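Local coordinates for protein STING-associated CdnE c-di-GMP synthase (Flavobacteriaceae, PDB 6WT8) that probably synthesises the signalling nucleotide c-di-GMP as the CD-NTase of a STING-associated bacterial CBASS defence system, at residues D46-I51 against L296-L301; D86-G91 against V108-K113; I137-K142 against K210-S215; G274-F279 against I341-L346. All blocks are in the same frame, centred on the assembly; numbering follows the deposited sequence.

Interaction 1. Residues D46-I51 against L296-L301; sequences DVSIYI and LHYLDL
Ser48 and Ile51, one turn apart on helix 46-56, meet Tyr298 and Leu299 near the N-terminal end of helix 300-314, inside the helical part of the synthase. The polar link is short: Tyr298 OH donates to Ser48 OG at 2.6 Å. Ser48 OG lies at the edge of the tyrosine ring, in its plane, at the OH end. OG stands anti to its own backbone N (chi1 168°), and it also bonds to Glu43 O. The serine hydroxyl is therefore gripped twice in a buried setting.

Beside this bond the contact is apolar. Ile51 CG2 sits 4.0 Å from Tyr298 CD2, also near the plane of the ring, while the other branch of the same isoleucine takes a different partner. Its CD1 comes to 3.7 Å from Leu299 CD2, the two side chains crossing at about a right angle. Leu299 CG lies 3.5 Å above one face of the Tyr298 ring, toward the rim, and Tyr298 CD1 in turn rests over a face of the His297 ring. A phenylalanine in place of Tyr298 would probably leave Ser48 OG without its phenolic donor in this buried spot, its bond to Glu43 O remaining.

Ile51 also touches Ile353 and Leu357 of helix 336-360, and His297 NE2 bonds to Glu43. This is packing within the helical part of the chain, consistent with the helical half of a CD-NTase: an early helix closes against the start of a much later one through a tyrosine-serine bond flanked by aliphatic branches.

Interaction 2. Residues D86-G91 against V108-K113; sequences DFERQG and VQITNK
Asp86 pairs with Ile110, and Glu88 with Val108, as the hydrogen-bonded pairs of an antiparallel ladder; Phe87 and Gln109 form the non-hydrogen-bonded pair between them. Asp86 N reaches Ile110 O at 2.8 Å, and Glu88 N reaches Val108 O at the same 2.8 Å. Glu88 O takes two donors from opposite faces of its carbonyl plane, Val108 N and Arg89 NH1, the latter at 2.9 Å.

Beyond Ile110, Asn112 ND2 gives a nearly straight bond (175°) to Asp86 OD1, 2.9 Å away. The carboxylate is met from above its plane, whereas the bond lies in the amide plane of Asn112. Phe87 lies alongside Gln109, with CE1 3.7 Å from Gln109 CB. Val108 CG2 packs on Gln90 CG at 3.7 Å, and Glu88 CG on Ile110 CD1.

Partners outside the two strands take other polar ends: Asp106 bonds to Gln90 NE2, and His81 to Gln109 OE1. Strand 106-112 also pairs with 192-204 in the mixed sheet, consistent with a nucleotidyltransferase core. Glu88 and Arg89 have charged partners, Lys214 and Glu74, while Asp86 is held by the neutral donors Asn112 and Tyr202, probably reinforcing the register the backbone bonds define.

Interaction 3. Residues I137-K142 against K210-S215; sequences ILNLKK and KTNDKS
Asn139 on helix 134-146 carries the contact, reaching the end of helix 206-211 at Lys210. Its CG is anti to the carbonyl carbon (chi1 -75°), and chi2 (-19°) then sets the amide so that ND2 donates to Lys210 O at 2.9 Å. The N-H points almost straight at the oxygen, which lies in the plane of the asparagine amide, although the donor itself stands above the plane of the lysine carbonyl. OD1, the other branch, lies 3.3 Å from Asn212 ND2.

Asn212 leaves the helix with positive phi (56°). A water bridges the segments here, donating to Asn139 O and accepting from Asn212 ND2, 2.9 Å away. Asn212 OD1 takes a bond from His143 one turn further along helix 134-146. Leu140 and Lys210 both carry CG anti to the carbonyl carbon and run abreast in a common direction; the lysine chain stays extended beyond CG, and both leucine methyls come within 3.9 Å of Lys210 CG. A leucine in place of Asn139 would probably leave Lys210 O without this side-chain donor where the helix runs out.

Thr211 OG1, bonded to Asp207 O, also accepts from Asp213 N, an ST turn at the helix exit. Leu140 packs on Leu122, Ala125 and Leu126 too, so helix 134-146 meets both helix 119-126 and the end of helix 206-211, which links strands 192-204 and 218-221.

Interaction 4. Residues G274-F279 against I341-L346; sequences GSIRSF and IEIEFL
Glu342 reaches Ser275 and Ile276 by an extended side chain: CG is anti to the carbonyl carbon (chi1 -63°), and CD continues the chain outward (chi2 -168°). The carboxylate thus leaves helix 336-360 and straddles two consecutive peptide N-H groups. Ser275 N donates to Glu342 OE2 at 2.9 Å, and Ile276 N donates to Glu342 OE1, also at 2.9 Å. Both oxygens are met from above the carboxylate plane, so the carboxylate offers the loop its face.

Ser275 OG lies over the same group, 3.1 Å from Glu342 CD. Two waters lie close by, one between Gly274 N and Glu342 OE1, the other beside Ser275 OG and Glu342 OE2. Gly274 CA comes to 3.5 Å from Glu342 OE2, and a side chain at this position would run into that oxygen.

Ile276 and Glu342 run antiparallel past one another, bringing Ile276 CB to 3.4 Å from Glu342 OE1. Further out, Ile276 CD1 meets Ile343 CD1 at 3.9 Å, and Ile281 and Ile284 of helix 278-287 add to this apolar patch. Arg277, the N-cap residue of that helix, turns back so that NE bonds to Gly274 O at 2.7 Å, closing the loop on itself. Lys264 NZ bonds to Ile276 O.

Two peptide N-H groups meet a buried carboxylate, with two waters nearby, an environment that would probably favour its charged form; the loop leading into helix 278-287 is tied to helix 336-360 by that carboxylate.

Interactions 2 and 3 belong to the sheet-containing part of the chain, interactions 1 and 4 to the helical part. Interaction 2 closes first, within residues 86-113, and interaction 3 follows; their centres are about 20 Å apart, and the Glu88-Lys214 salt bridge joins them. Both are nested inside the long loop closed by interaction 1, which lies about 38 Å from interaction 2, centre to centre, across the middle of the chain. Interactions 1 and 4 have alternating segments, centres about 21 Å apart; interaction 4 uses helix 336-360 itself, and Ile51 of interaction 1 touches a later part of it. The early helix 46-56 is thereby woven into the C-terminal helices, consistent with the two-part build of CD-NTases.

Interaction 1. Residues D46-I51 against L296-L301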
# COMPACT_ATOMS: atom_id res chain seq x y z
N ASP A 46 23.39 -5.52 -17.74
CA ASP A 46 22.75 -4.28 -17.33
C ASP A 46 21.24 -4.47 -17.16
O ASP A 46 20.67 -3.95 -16.19
CB ASP A 46 23.01 -3.13 -18.32
CG ASP A 46 24.44 -2.58 -18.25
OD1 ASP A 46 25.21 -2.97 -17.34
OD2 ASP A 46 24.79 -1.75 -19.12
N VAL A 47 20.60 -5.23 -18.05
CA VAL A 47 19.14 -5.40 -17.92
C VAL A 47 18.80 -6.14 -16.63
O VAL A 47 17.86 -5.78 -15.90
CB VAL A 47 18.54 -6.11 -19.17
CG1 VAL A 47 19.21 -7.44 -19.53
CG2 VAL A 47 17.03 -6.31 -19.01
N SER A 48 19.59 -7.17 -16.31
CA SER A 48 19.36 -7.90 -15.05
C SER A 48 19.59 -7.01 -13.84
O SER A 48 18.84 -7.07 -12.86
CB SER A 48 20.29 -9.11 -14.97
OG SER A 48 20.22 -9.60 -13.64
N ILE A 49 20.66 -6.20 -13.85
CA ILE A 49 20.88 -5.31 -12.70
C ILE A 49 19.72 -4.33 -12.54
O ILE A 49 19.27 -4.03 -11.41
CB ILE A 49 22.23 -4.59 -12.87
CG1 ILE A 49 23.34 -5.62 -12.81
CG2 ILE A 49 22.42 -3.56 -11.80
CD1 ILE A 49 24.66 -5.01 -13.30
N TYR A 50 19.23 -3.79 -13.65
CA TYR A 50 18.07 -2.91 -13.57
C TYR A 50 16.88 -3.63 -12.93
O TYR A 50 16.18 -3.06 -12.09
CB TYR A 50 17.69 -2.44 -14.97
CG TYR A 50 16.39 -1.65 -15.03
CD1 TYR A 50 16.23 -0.47 -14.32
CD2 TYR A 50 15.33 -2.13 -15.78
CE1 TYR A 50 14.99 0.29 -14.36
CE2 TYR A 50 14.10 -1.38 -15.84
CZ TYR A 50 13.96 -0.21 -15.13
OH TYR A 50 12.79 0.57 -15.16
N ILE A 51 16.60 -4.84 -13.40
CA ILE A 51 15.49 -5.61 -12.82
C ILE A 51 15.71 -5.83 -11.32
O ILE A 51 14.79 -5.61 -10.50
CB ILE A 51 15.35 -6.95 -13.55
CG1 ILE A 51 14.93 -6.72 -15.00
CG2 ILE A 51 14.37 -7.88 -12.81
CD1 ILE A 51 15.14 -7.96 -15.88
N LEU A 296 9.74 -19.48 -8.80
CA LEU A 296 10.49 -19.00 -9.97
C LEU A 296 11.67 -18.12 -9.55
O LEU A 296 11.58 -17.33 -8.60
CB LEU A 296 9.57 -18.17 -10.87
CG LEU A 296 8.54 -19.00 -11.65
CD1 LEU A 296 7.78 -18.01 -12.54
CD2 LEU A 296 9.18 -20.02 -12.51
N HIS A 297 12.74 -18.21 -10.34
CA HIS A 297 13.84 -17.27 -10.25
C HIS A 297 13.35 -15.86 -10.61
O HIS A 297 12.40 -15.67 -11.38
CB HIS A 297 14.89 -17.73 -11.24
CG HIS A 297 16.13 -16.86 -11.31
ND1 HIS A 297 16.29 -15.84 -12.23
CD2 HIS A 297 17.32 -16.98 -10.66
CE1 HIS A 297 17.50 -15.32 -12.09
NE2 HIS A 297 18.15 -16.00 -11.16
N TYR A 298 14.01 -14.84 -10.04
CA TYR A 298 13.49 -13.47 -10.20
C TYR A 298 13.37 -13.02 -11.66
O TYR A 298 12.42 -12.31 -11.99
CB TYR A 298 14.33 -12.46 -9.38
CG TYR A 298 15.69 -12.12 -9.97
CD1 TYR A 298 16.81 -12.95 -9.76
CD2 TYR A 298 15.84 -11.02 -10.81
CE1 TYR A 298 18.04 -12.65 -10.35
CE2 TYR A 298 17.07 -10.73 -11.41
CZ TYR A 298 18.16 -11.53 -11.17
OH TYR A 298 19.37 -11.25 -11.77
N LEU A 299 14.27 -13.46 -12.55
CA LEU A 299 14.16 -13.03 -13.95
C LEU A 299 12.91 -13.61 -14.59
O LEU A 299 12.32 -12.98 -15.46
CB LEU A 299 15.41 -13.44 -14.77
CG LEU A 299 16.71 -12.66 -14.39
CD1 LEU A 299 17.86 -13.25 -15.12
CD2 LEU A 299 16.61 -11.17 -14.73
N ASP A 300 12.52 -14.82 -14.19
CA ASP A 300 11.34 -15.42 -14.78
C ASP A 300 10.06 -14.73 -14.31
O ASP A 300 9.03 -14.90 -14.96
CB ASP A 300 11.29 -16.92 -14.46
CG ASP A 300 12.43 -17.71 -15.15
OD1 ASP A 300 13.05 -17.19 -16.09
OD2 ASP A 300 12.72 -18.87 -14.77
N LEU A 301 10.11 -13.94 -13.23
CA LEU A 301 8.94 -13.17 -12.83
C LEU A 301 8.57 -12.13 -13.85
O LEU A 301 7.40 -11.69 -13.88
CB LEU A 301 9.15 -12.48 -11.48
CG LEU A 301 9.42 -13.43 -10.33
CD1 LEU A 301 9.75 -12.64 -9.05
CD2 LEU A 301 8.25 -14.38 -10.08

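Interaction 2. Residues D86-G91 against V108-K113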
# COMPACT_ATOMS: atom_id res chain seq x y z
N ASP A 86 -6.61 5.93 19.33
CA ASP A 86 -5.59 4.93 19.00
C ASP A 86 -4.65 5.44 17.93
O ASP A 86 -5.01 6.27 17.09
CB ASP A 86 -6.24 3.68 18.43
CG ASP A 86 -7.14 2.94 19.43
OD1 ASP A 86 -6.98 3.08 20.68
OD2 ASP A 86 -7.97 2.14 18.94
N PHE A 87 -3.44 4.92 17.92
CA PHE A 87 -2.47 5.31 16.91
C PHE A 87 -2.14 4.14 16.02
O PHE A 87 -1.80 3.05 16.50
CB PHE A 87 -1.18 5.83 17.55
CG PHE A 87 -1.38 7.10 18.34
CD1 PHE A 87 -1.47 8.31 17.64
CD2 PHE A 87 -1.53 7.11 19.74
CE1 PHE A 87 -1.71 9.49 18.31
CE2 PHE A 87 -1.76 8.28 20.41
CZ PHE A 87 -1.87 9.46 19.68
N GLU A 88 -2.13 4.41 14.72
CA GLU A 88 -1.78 3.41 13.73
C GLU A 88 -0.96 4.07 12.63
O GLU A 88 -0.52 5.22 12.74
CB GLU A 88 -3.05 2.77 13.14
CG GLU A 88 -3.93 2.01 14.16
CD GLU A 88 -3.26 0.76 14.76
OE1 GLU A 88 -2.26 0.22 14.22
OE2 GLU A 88 -3.78 0.33 15.81
N ARG A 89 -0.63 3.30 11.57
CA ARG A 89 0.16 3.79 10.46
C ARG A 89 -0.47 3.34 9.15
O ARG A 89 -1.11 2.29 9.09
CB ARG A 89 1.60 3.24 10.49
CG ARG A 89 2.42 3.57 11.75
CD ARG A 89 2.69 5.05 11.86
NE ARG A 89 3.57 5.23 13.02
CZ ARG A 89 3.12 5.48 14.27
NH1 ARG A 89 1.82 5.64 14.48
NH2 ARG A 89 3.98 5.57 15.30
N GLN A 90 -0.24 4.11 8.08
CA GLN A 90 -0.70 3.66 6.76
C GLN A 90 0.30 4.09 5.72
O GLN A 90 1.21 4.89 5.98
CB GLN A 90 -2.07 4.21 6.37
CG GLN A 90 -2.14 5.76 6.27
CD GLN A 90 -3.46 6.29 5.78
OE1 GLN A 90 -4.49 5.63 5.84
NE2 GLN A 90 -3.42 7.51 5.24
N GLY A 91 0.12 3.51 4.53
CA GLY A 91 1.01 3.89 3.42
C GLY A 91 1.84 2.70 2.91
O GLY A 91 2.02 1.71 3.59
N VAL A 108 -1.66 7.74 11.78
CA VAL A 108 -3.11 7.85 11.84
C VAL A 108 -3.50 7.86 13.31
O VAL A 108 -3.14 6.94 14.07
CB VAL A 108 -3.79 6.67 11.12
CG1 VAL A 108 -5.29 6.95 11.00
CG2 VAL A 108 -3.22 6.52 9.74
N GLN A 109 -4.28 8.86 13.73
CA GLN A 109 -4.84 8.87 15.07
C GLN A 109 -6.35 8.74 14.95
O GLN A 109 -6.96 9.43 14.13
CB GLN A 109 -4.40 10.08 15.86
CG GLN A 109 -4.87 11.39 15.28
CD GLN A 109 -4.33 12.58 16.08
OE1 GLN A 109 -3.82 12.45 17.21
NE2 GLN A 109 -4.47 13.75 15.48
N ILE A 110 -6.94 7.76 15.63
CA ILE A 110 -8.31 7.35 15.40
C ILE A 110 -9.06 7.50 16.71
O ILE A 110 -8.71 6.84 17.71
CB ILE A 110 -8.34 5.88 14.90
CG1 ILE A 110 -7.36 5.68 13.73
CG2 ILE A 110 -9.75 5.56 14.48
CD1 ILE A 110 -7.00 4.18 13.46
N THR A 111 -10.11 8.32 16.74
CA THR A 111 -10.87 8.43 17.97
C THR A 111 -11.44 7.06 18.35
O THR A 111 -11.83 6.27 17.47
CB THR A 111 -11.99 9.45 17.79
OG1 THR A 111 -12.79 9.12 16.63
CG2 THR A 111 -11.38 10.83 17.69
N ASN A 112 -11.39 6.72 19.65
CA ASN A 112 -11.64 5.32 20.02
C ASN A 112 -12.76 5.19 21.06
O ASN A 112 -12.90 4.10 21.63
CB ASN A 112 -10.35 4.64 20.53
CG ASN A 112 -9.80 5.31 21.80
OD1 ASN A 112 -10.47 6.14 22.42
ND2 ASN A 112 -8.58 4.94 22.18
N LYS A 113 -13.52 6.24 21.30
CA LYS A 113 -14.67 6.27 22.21
C LYS A 113 -15.97 5.85 21.56
O LYS A 113 -16.93 5.49 22.26
CB LYS A 113 -14.94 7.67 22.71
CG LYS A 113 -13.85 8.31 23.46
CD LYS A 113 -13.50 7.49 24.64
CE LYS A 113 -13.05 8.39 25.76
NZ LYS A 113 -12.05 7.63 26.57

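Interaction 3. Residues I137-K142 against K210-S215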
# COMPACT_ATOMS: atom_id res chain seq x y z
N ILE A 137 -21.30 -15.86 14.68
CA ILE A 137 -22.51 -15.47 15.40
C ILE A 137 -22.16 -14.85 16.74
O ILE A 137 -22.67 -13.78 17.11
CB ILE A 137 -23.44 -16.67 15.59
CG1 ILE A 137 -23.83 -17.27 14.22
CG2 ILE A 137 -24.63 -16.24 16.43
CD1 ILE A 137 -24.55 -18.63 14.30
N LEU A 138 -21.25 -15.48 17.47
CA LEU A 138 -20.91 -14.96 18.79
C LEU A 138 -20.25 -13.58 18.70
O LEU A 138 -20.54 -12.69 19.50
CB LEU A 138 -20.00 -15.95 19.50
CG LEU A 138 -20.82 -17.21 19.84
CD1 LEU A 138 -19.96 -18.33 20.42
CD2 LEU A 138 -22.02 -16.90 20.76
N ASN A 139 -19.37 -13.39 17.71
CA ASN A 139 -18.72 -12.11 17.53
C ASN A 139 -19.73 -11.03 17.20
O ASN A 139 -19.72 -9.93 17.77
CB ASN A 139 -17.65 -12.21 16.44
CG ASN A 139 -16.44 -12.93 16.90
OD1 ASN A 139 -16.21 -13.04 18.10
ND2 ASN A 139 -15.64 -13.44 15.97
N LEU A 140 -20.63 -11.32 16.26
CA LEU A 140 -21.63 -10.33 15.87
C LEU A 140 -22.53 -9.98 17.04
O LEU A 140 -22.87 -8.81 17.25
CB LEU A 140 -22.49 -10.89 14.73
CG LEU A 140 -21.80 -10.93 13.37
CD1 LEU A 140 -22.64 -11.77 12.40
CD2 LEU A 140 -21.59 -9.56 12.75
N LYS A 141 -22.92 -11.00 17.81
CA LYS A 141 -23.83 -10.78 18.93
C LYS A 141 -23.19 -9.85 19.94
O LYS A 141 -23.86 -8.94 20.48
CB LYS A 141 -24.21 -12.13 19.56
CG LYS A 141 -25.30 -12.04 20.61
CD LYS A 141 -25.72 -13.42 21.10
CE LYS A 141 -24.64 -14.07 21.96
NZ LYS A 141 -25.02 -15.45 22.39
N LYS A 142 -21.89 -10.00 20.18
CA LYS A 142 -21.24 -9.13 21.16
C LYS A 142 -21.20 -7.69 20.67
O LYS A 142 -21.35 -6.76 21.47
CB LYS A 142 -19.83 -9.63 21.49
CG LYS A 142 -19.80 -10.89 22.30
CD LYS A 142 -18.35 -11.33 22.58
CE LYS A 142 -18.30 -12.66 23.34
NZ LYS A 142 -17.18 -12.74 24.34
N LYS A 210 -17.76 -9.77 12.22
CA LYS A 210 -17.80 -11.25 12.25
C LYS A 210 -16.52 -11.89 12.79
O LYS A 210 -16.56 -13.05 13.22
CB LYS A 210 -18.02 -11.83 10.83
CG LYS A 210 -19.40 -11.67 10.26
CD LYS A 210 -19.48 -12.17 8.79
CE LYS A 210 -20.96 -12.23 8.36
NZ LYS A 210 -21.22 -12.55 6.92
N THR A 211 -15.38 -11.20 12.72
CA THR A 211 -14.07 -11.82 12.92
C THR A 211 -13.27 -11.19 14.04
O THR A 211 -12.42 -11.88 14.62
CB THR A 211 -13.21 -11.68 11.64
OG1 THR A 211 -13.06 -10.29 11.28
CG2 THR A 211 -13.82 -12.42 10.48
N ASN A 212 -13.47 -9.89 14.31
CA ASN A 212 -12.61 -9.09 15.16
C ASN A 212 -11.15 -9.11 14.70
O ASN A 212 -10.25 -8.92 15.52
CB ASN A 212 -12.75 -9.53 16.61
CG ASN A 212 -14.14 -9.21 17.12
OD1 ASN A 212 -14.66 -8.12 16.81
ND2 ASN A 212 -14.77 -10.12 17.88
N ASP A 213 -10.94 -9.30 13.39
CA ASP A 213 -9.61 -9.16 12.80
C ASP A 213 -9.27 -7.68 12.79
O ASP A 213 -9.92 -6.90 12.09
CB ASP A 213 -9.56 -9.72 11.38
CG ASP A 213 -9.68 -11.23 11.28
OD1 ASP A 213 -9.39 -11.96 12.28
OD2 ASP A 213 -10.02 -11.74 10.16
N LYS A 214 -8.25 -7.26 13.56
CA LYS A 214 -7.93 -5.84 13.66
C LYS A 214 -7.67 -5.20 12.29
O LYS A 214 -7.99 -4.04 12.07
CB LYS A 214 -6.71 -5.71 14.57
CG LYS A 214 -6.29 -4.30 14.82
CD LYS A 214 -5.04 -4.21 15.73
CE LYS A 214 -4.50 -2.76 15.75
NZ LYS A 214 -3.15 -2.63 16.36
N SER A 215 -7.13 -5.96 11.36
CA SER A 215 -6.77 -5.39 10.08
C SER A 215 -7.98 -5.04 9.24
O SER A 215 -7.85 -4.31 8.24
CB SER A 215 -5.86 -6.36 9.31
OG SER A 215 -6.54 -7.58 9.02
O HOH W 1 -17.28 -9.33 19.17

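Interaction 4. Residues G274-F279 against I341-L346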
# COMPACT_ATOMS: atom_id res chain seq x y z
N GLY A 274 -1.58 8.95 -13.16
CA GLY A 274 -2.51 8.62 -14.18
C GLY A 274 -3.60 7.69 -13.68
O GLY A 274 -4.02 7.78 -12.52
N SER A 275 -4.12 6.87 -14.60
CA SER A 275 -5.25 6.00 -14.30
C SER A 275 -4.85 4.77 -13.50
O SER A 275 -5.71 4.20 -12.79
CB SER A 275 -5.94 5.55 -15.57
OG SER A 275 -5.11 4.77 -16.38
N ILE A 276 -3.60 4.31 -13.61
CA ILE A 276 -3.11 3.16 -12.85
C ILE A 276 -2.18 3.71 -11.79
O ILE A 276 -1.17 4.35 -12.13
CB ILE A 276 -2.37 2.17 -13.76
CG1 ILE A 276 -3.37 1.42 -14.66
CG2 ILE A 276 -1.51 1.13 -12.96
CD1 ILE A 276 -4.31 0.44 -13.97
N ARG A 277 -2.52 3.48 -10.53
CA ARG A 277 -1.77 3.95 -9.39
C ARG A 277 -1.25 2.77 -8.58
O ARG A 277 -1.45 1.62 -8.92
CB ARG A 277 -2.62 4.85 -8.49
CG ARG A 277 -3.35 5.99 -9.23
CD ARG A 277 -2.44 7.15 -9.53
NE ARG A 277 -3.28 8.26 -10.02
CZ ARG A 277 -3.62 9.34 -9.31
NH1 ARG A 277 -3.16 9.49 -8.06
NH2 ARG A 277 -4.40 10.26 -9.86
N SER A 278 -0.57 3.09 -7.49
CA SER A 278 -0.05 2.04 -6.61
C SER A 278 -1.13 1.03 -6.22
O SER A 278 -0.88 -0.19 -6.29
CB SER A 278 0.56 2.72 -5.39
OG SER A 278 1.06 1.75 -4.50
N PHE A 279 -2.32 1.51 -5.87
CA PHE A 279 -3.45 0.66 -5.49
C PHE A 279 -3.72 -0.39 -6.56
O PHE A 279 -3.97 -1.57 -6.24
CB PHE A 279 -4.63 1.67 -5.27
CG PHE A 279 -6.00 1.09 -5.11
CD1 PHE A 279 -6.52 0.95 -3.80
CD2 PHE A 279 -6.78 0.74 -6.18
CE1 PHE A 279 -7.80 0.44 -3.58
CE2 PHE A 279 -8.07 0.27 -6.00
CZ PHE A 279 -8.58 0.10 -4.69
N ILE A 341 -4.89 1.60 -21.50
CA ILE A 341 -3.79 2.25 -22.22
C ILE A 341 -2.51 2.12 -21.40
O ILE A 341 -1.44 1.79 -21.92
CB ILE A 341 -4.10 3.72 -22.52
CG1 ILE A 341 -5.27 3.77 -23.52
CG2 ILE A 341 -2.82 4.44 -23.05
CD1 ILE A 341 -5.16 2.65 -24.69
N GLU A 342 -2.59 2.43 -20.10
CA GLU A 342 -1.39 2.36 -19.27
C GLU A 342 -0.91 0.91 -19.15
O GLU A 342 0.29 0.64 -19.18
CB GLU A 342 -1.68 2.99 -17.91
CG GLU A 342 -2.02 4.48 -18.12
CD GLU A 342 -2.06 5.30 -16.84
OE1 GLU A 342 -1.70 4.80 -15.75
OE2 GLU A 342 -2.50 6.48 -16.94
N ILE A 343 -1.83 -0.04 -18.99
CA ILE A 343 -1.43 -1.46 -18.94
C ILE A 343 -0.73 -1.84 -20.24
O ILE A 343 0.27 -2.56 -20.23
CB ILE A 343 -2.65 -2.37 -18.68
CG1 ILE A 343 -3.34 -1.98 -17.37
CG2 ILE A 343 -2.27 -3.88 -18.70
CD1 ILE A 343 -2.44 -2.12 -16.16
N GLU A 344 -1.27 -1.39 -21.40
CA GLU A 344 -0.62 -1.70 -22.68
C GLU A 344 0.81 -1.12 -22.75
O GLU A 344 1.74 -1.79 -23.22
CB GLU A 344 -1.45 -1.18 -23.86
CG GLU A 344 -2.75 -1.93 -24.04
CD GLU A 344 -3.72 -1.27 -25.03
OE1 GLU A 344 -3.29 -0.42 -25.85
OE2 GLU A 344 -4.92 -1.60 -24.96
N PHE A 345 1.02 0.13 -22.32
CA PHE A 345 2.39 0.66 -22.32
C PHE A 345 3.27 -0.11 -21.36
O PHE A 345 4.46 -0.36 -21.66
CB PHE A 345 2.36 2.17 -21.96
CG PHE A 345 1.95 3.05 -23.11
CD1 PHE A 345 2.61 2.94 -24.33
CD2 PHE A 345 0.93 3.98 -22.96
CE1 PHE A 345 2.26 3.82 -25.38
CE2 PHE A 345 0.59 4.84 -24.02
CZ PHE A 345 1.23 4.73 -25.22
N LEU A 346 2.74 -0.51 -20.20
CA LEU A 346 3.56 -1.32 -19.29
C LEU A 346 3.92 -2.66 -19.92
O LEU A 346 5.05 -3.12 -19.78
CB LEU A 346 2.81 -1.58 -17.98
CG LEU A 346 2.63 -0.38 -17.07
CD1 LEU A 346 1.82 -0.86 -15.86
CD2 LEU A 346 3.96 0.19 -16.59
O HOH W 2 -0.25 6.42 -13.91
O HOH W 3 -4.65 7.04 -18.13